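Local atomic coordinates of SCARECROW-LIKE protein 7 (PDB entry 5HYZ), a protein that probably acts as a transcription factor in plant development and abiotic stress resistance, binding DNA in vitro through its GRAS domain and forming a homodimer. Residues V114-V119 with T145-P150; A204-L209 with V236-E241. One frame throughout, in Å; residues are numbered along the deposited sequence.

Contact 1: residues V114-V119 with T145-P150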
# COMPACT_ATOMS: atom_id res chain seq x y z
N VAL A 114 12.39 3.55 -21.13
CA VAL A 114 11.68 4.62 -21.81
C VAL A 114 10.25 4.59 -21.38
O VAL A 114 9.54 3.64 -21.65
CB VAL A 114 11.81 4.49 -23.36
CG1 VAL A 114 11.04 5.70 -24.06
CG2 VAL A 114 13.28 4.51 -23.71
N ASP A 115 9.82 5.62 -20.67
CA ASP A 115 8.45 5.66 -20.16
C ASP A 115 7.59 6.62 -20.98
O ASP A 115 7.74 7.86 -20.86
CB ASP A 115 8.43 6.08 -18.66
CG ASP A 115 7.08 5.82 -18.00
OD1 ASP A 115 6.19 5.18 -18.61
OD2 ASP A 115 6.88 6.20 -16.82
N PHE A 116 6.70 6.06 -21.83
CA PHE A 116 5.75 6.88 -22.56
C PHE A 116 4.55 7.11 -21.69
O PHE A 116 3.69 6.22 -21.49
CB PHE A 116 5.32 6.22 -23.88
CG PHE A 116 6.36 6.31 -24.94
CD1 PHE A 116 6.46 7.46 -25.76
CD2 PHE A 116 7.20 5.23 -25.17
CE1 PHE A 116 7.44 7.48 -26.75
CE2 PHE A 116 8.16 5.21 -26.14
CZ PHE A 116 8.28 6.38 -26.96
N GLY A 117 4.53 8.27 -21.05
CA GLY A 117 3.41 8.70 -20.24
C GLY A 117 3.73 8.59 -18.76
O GLY A 117 2.93 8.10 -18.00
N ILE A 118 4.89 9.09 -18.33
CA ILE A 118 5.15 9.10 -16.88
C ILE A 118 4.23 10.07 -16.12
O ILE A 118 3.91 11.13 -16.61
CB ILE A 118 6.64 9.45 -16.59
CG1 ILE A 118 6.97 9.39 -15.10
CG2 ILE A 118 6.99 10.88 -17.09
CD1 ILE A 118 8.48 9.26 -14.86
N VAL A 119 3.78 9.68 -14.93
CA VAL A 119 2.98 10.60 -14.11
C VAL A 119 3.85 11.07 -12.92
O VAL A 119 4.32 12.17 -12.90
CB VAL A 119 1.64 9.91 -13.59
CG1 VAL A 119 0.87 10.92 -12.74
CG2 VAL A 119 0.83 9.48 -14.83
N THR A 145 14.25 7.70 -19.55
CA THR A 145 13.81 8.80 -20.41
C THR A 145 12.30 8.90 -20.29
O THR A 145 11.60 7.92 -20.58
CB THR A 145 14.23 8.54 -21.89
OG1 THR A 145 15.66 8.48 -21.95
CG2 THR A 145 13.68 9.69 -22.75
N GLY A 146 11.78 10.03 -19.83
CA GLY A 146 10.36 10.08 -19.58
C GLY A 146 9.60 11.06 -20.45
O GLY A 146 9.98 12.23 -20.56
N VAL A 147 8.52 10.58 -21.08
CA VAL A 147 7.57 11.42 -21.82
C VAL A 147 6.39 11.65 -20.88
O VAL A 147 5.75 10.67 -20.40
CB VAL A 147 7.10 10.73 -23.10
CG1 VAL A 147 6.01 11.52 -23.77
CG2 VAL A 147 8.28 10.43 -24.05
N PRO A 148 6.05 12.92 -20.61
CA PRO A 148 5.05 13.17 -19.57
C PRO A 148 3.66 12.72 -20.00
O PRO A 148 3.22 12.89 -21.13
CB PRO A 148 5.04 14.71 -19.40
CG PRO A 148 5.67 15.25 -20.67
CD PRO A 148 6.67 14.15 -21.10
N SER A 149 2.95 12.12 -19.06
CA SER A 149 1.57 11.75 -19.29
C SER A 149 0.65 12.96 -19.51
O SER A 149 0.87 14.01 -18.89
CB SER A 149 1.06 10.95 -18.07
OG SER A 149 -0.35 10.90 -18.10
N PRO A 150 -0.41 12.81 -20.34
CA PRO A 150 -1.40 13.88 -20.46
C PRO A 150 -2.00 14.24 -19.10
O PRO A 150 -2.48 15.38 -18.94
CB PRO A 150 -2.46 13.27 -21.39
CG PRO A 150 -1.75 12.27 -22.15
CD PRO A 150 -0.67 11.72 -21.28

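Contact 2: residues A204-L209 with V236-E241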
# COMPACT_ATOMS: atom_id res chain seq x y z
N ALA A 204 13.98 -1.10 -22.05
CA ALA A 204 12.60 -1.50 -21.84
C ALA A 204 11.72 -0.30 -22.10
O ALA A 204 12.00 0.80 -21.63
CB ALA A 204 12.39 -2.03 -20.39
N VAL A 205 10.64 -0.52 -22.81
CA VAL A 205 9.70 0.55 -23.11
C VAL A 205 8.42 0.29 -22.38
O VAL A 205 7.91 -0.83 -22.41
CB VAL A 205 9.39 0.65 -24.65
CG1 VAL A 205 8.48 1.83 -24.91
CG2 VAL A 205 10.71 0.94 -25.34
N ASN A 206 7.87 1.32 -21.74
CA ASN A 206 6.71 1.16 -20.87
C ASN A 206 5.54 2.06 -21.37
O ASN A 206 5.70 3.27 -21.57
CB ASN A 206 7.14 1.56 -19.42
CG ASN A 206 6.06 1.33 -18.41
OD1 ASN A 206 5.84 0.16 -18.02
ND2 ASN A 206 5.51 2.43 -17.82
N PHE A 207 4.38 1.46 -21.63
CA PHE A 207 3.18 2.20 -21.95
C PHE A 207 2.10 1.91 -20.90
O PHE A 207 1.31 0.98 -21.08
CB PHE A 207 2.62 1.76 -23.28
CG PHE A 207 3.48 2.11 -24.48
CD1 PHE A 207 3.45 3.41 -24.99
CD2 PHE A 207 4.30 1.15 -25.09
CE1 PHE A 207 4.20 3.73 -26.12
CE2 PHE A 207 5.06 1.46 -26.23
CZ PHE A 207 4.99 2.78 -26.74
N MSE A 208 2.03 2.69 -19.84
CA MSE A 208 1.02 2.36 -18.81
C MSE A 208 -0.11 3.39 -18.90
O MSE A 208 0.07 4.62 -18.65
CB MSE A 208 1.58 2.37 -17.36
CG MSE A 208 2.78 1.51 -17.20
SE MSE A 208 1.77 -0.32 -16.89
CE MSE A 208 0.25 0.98 -15.96
N LEU A 209 -1.29 2.92 -19.31
CA LEU A 209 -2.48 3.78 -19.46
C LEU A 209 -2.15 5.01 -20.31
O LEU A 209 -2.38 6.15 -19.89
CB LEU A 209 -3.01 4.19 -18.09
CG LEU A 209 -3.40 3.00 -17.19
CD1 LEU A 209 -4.03 3.48 -15.87
CD2 LEU A 209 -4.36 2.04 -17.97
N VAL A 236 12.01 -5.66 -23.86
CA VAL A 236 10.60 -5.88 -23.58
C VAL A 236 9.85 -4.53 -23.69
O VAL A 236 10.42 -3.46 -23.47
CB VAL A 236 10.40 -6.49 -22.13
CG1 VAL A 236 10.73 -5.45 -21.04
CG2 VAL A 236 8.95 -7.00 -21.97
N VAL A 237 8.58 -4.62 -24.02
CA VAL A 237 7.66 -3.51 -24.04
C VAL A 237 6.49 -3.90 -23.17
O VAL A 237 5.87 -4.97 -23.39
CB VAL A 237 7.14 -3.23 -25.47
CG1 VAL A 237 6.09 -2.07 -25.43
CG2 VAL A 237 8.30 -2.86 -26.43
N THR A 238 6.20 -3.09 -22.17
CA THR A 238 5.09 -3.40 -21.30
C THR A 238 3.91 -2.52 -21.61
O THR A 238 4.07 -1.32 -21.91
CB THR A 238 5.47 -3.25 -19.80
OG1 THR A 238 6.22 -2.04 -19.64
CG2 THR A 238 6.42 -4.38 -19.43
N LEU A 239 2.73 -3.13 -21.59
CA LEU A 239 1.52 -2.45 -21.97
C LEU A 239 0.50 -2.59 -20.86
O LEU A 239 0.18 -3.73 -20.43
CB LEU A 239 0.93 -3.05 -23.27
CG LEU A 239 -0.38 -2.44 -23.77
CD1 LEU A 239 -0.15 -1.00 -24.21
CD2 LEU A 239 -0.85 -3.28 -25.02
N GLY A 240 -0.03 -1.48 -20.37
CA GLY A 240 -1.11 -1.59 -19.40
C GLY A 240 -2.28 -0.78 -19.91
O GLY A 240 -2.13 0.41 -20.18
N GLU A 241 -3.48 -1.36 -20.01
CA GLU A 241 -4.55 -0.69 -20.72
C GLU A 241 -5.89 -0.98 -20.05
O GLU A 241 -6.05 -2.00 -19.39
CB GLU A 241 -4.58 -1.12 -22.19
CG GLU A 241 -3.76 -0.22 -23.16
CD GLU A 241 -4.20 1.25 -23.09
OE1 GLU A 241 -5.39 1.47 -22.79
OE2 GLU A 241 -3.38 2.17 -23.27

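Contact 1: residues V114-V119 with T145-P150
D115 is bonded through both its N-H and its carbonyl, to T145 O and from V147 N, across two parallel strands of the Rossmann-like sheet of the GRAS domain, joined by a beta-alpha-beta crossover through helix 122-132. The regular part of the ladder is short: it consists of D115 N to T145 O at 2.9 Å and V147 N to D115 O. The pattern then breaks at a beta bulge, where the register slips by one residue. Here a single carbonyl serves two donors: G117 N (2.8 Å) and I118 N (2.7 Å) reach V147 O from opposite faces of its plane, the first bond bent to 133° at the hydrogen. Beyond the bulge S149 N bonds to I118 O. G117 makes this corner with a positive phi of 105°, a backbone shape that calls for glycine.

Apolar contacts divide between the faces. F116 and V147 share the face that also carries V114 and T145; the CG2 methyl of V147 lies obliquely to the F116 ring, 3.9 Å from CD1. I118 CG2 lies against the backbone of the other strand, 3.5 Å from V147 O, near the glycine G146.

The polar side chains look elsewhere. D115, in the predicted VHIID motif, receives W124 NE1 at OD2, while OD1 is also bonded, across to strand 202-208, so both oxygens of the buried carboxylate have a donor. At the far end, V119 CG2 rests 3.6 Å from S149 CB, while S149 OG bonds to L151 N.

Contact 2: residues A204-L209 with V236-E241
The T238 hydroxyl meets the N206 side-chain amide: OG1 donates to OD1 of N206 at 2.8 Å, tilted 26° from the plane of the amide carbonyl. The two residues sit on nearly parallel strands that helix 220-231 connects, a second beta-alpha-beta crossover of the Rossmann-like sheet. T238 chi1 of 44° sets OG1 between its own backbone N and carbonyl carbon, on the side of the neighbouring strand. Q123 NE2 gives OD1 a second donor, and N206 ND2 bonds to D115 OD1, so both ends of this buried amide are held and its rotation is fixed.

The opposite face, formed by V205, F207, V237 and L239, is apolar. F207 CG is anti to its carbonyl carbon (chi1 -68°), and the ring presents an edge to V237, whose CG1 lies in the ring plane 3.7 Å from CD2. L239 reaches back with CD1, 4.0 Å from F207 CB, while V205 CB faces V237 CG2. Helix 220-231 covers this side through V225 and L226 on F207.

Between the two faces the backbone ladder is regular, with F207 N to T238 O at 2.8 Å and G240 N to F207 O among its bonds. Selenomethionine M208, whose terminal methyl is doubtful, lays SE 4.0 Å from G240 CA. As the first strand ends, L209 N still bonds to G240 O, and L209 CD2 folds back to lie 3.5 Å from the same G240 O.

In the fold
Contacts 1 and 2 illustrate how a Rossmann-like sheet is assembled from repeated crossovers. They follow one another along the chain, contact 1 closing before contact 2 opens, yet their centres are about 11 Å apart because strands 110-118 and 202-208 are neighbours. The strands therefore lie in the order 141-148, 110-118, 202-208, 236-242, all parallel. Backbone bonds of V114 with A204 and N206 join the two pairs, and the F116 and F207 rings meet with their planes about 10° apart. Segment 114-119, in the predicted VHIID region, and both segments of contact 2, in the predicted PFYRE region, thus build one buried sheet core of the DNA-binding GRAS domain.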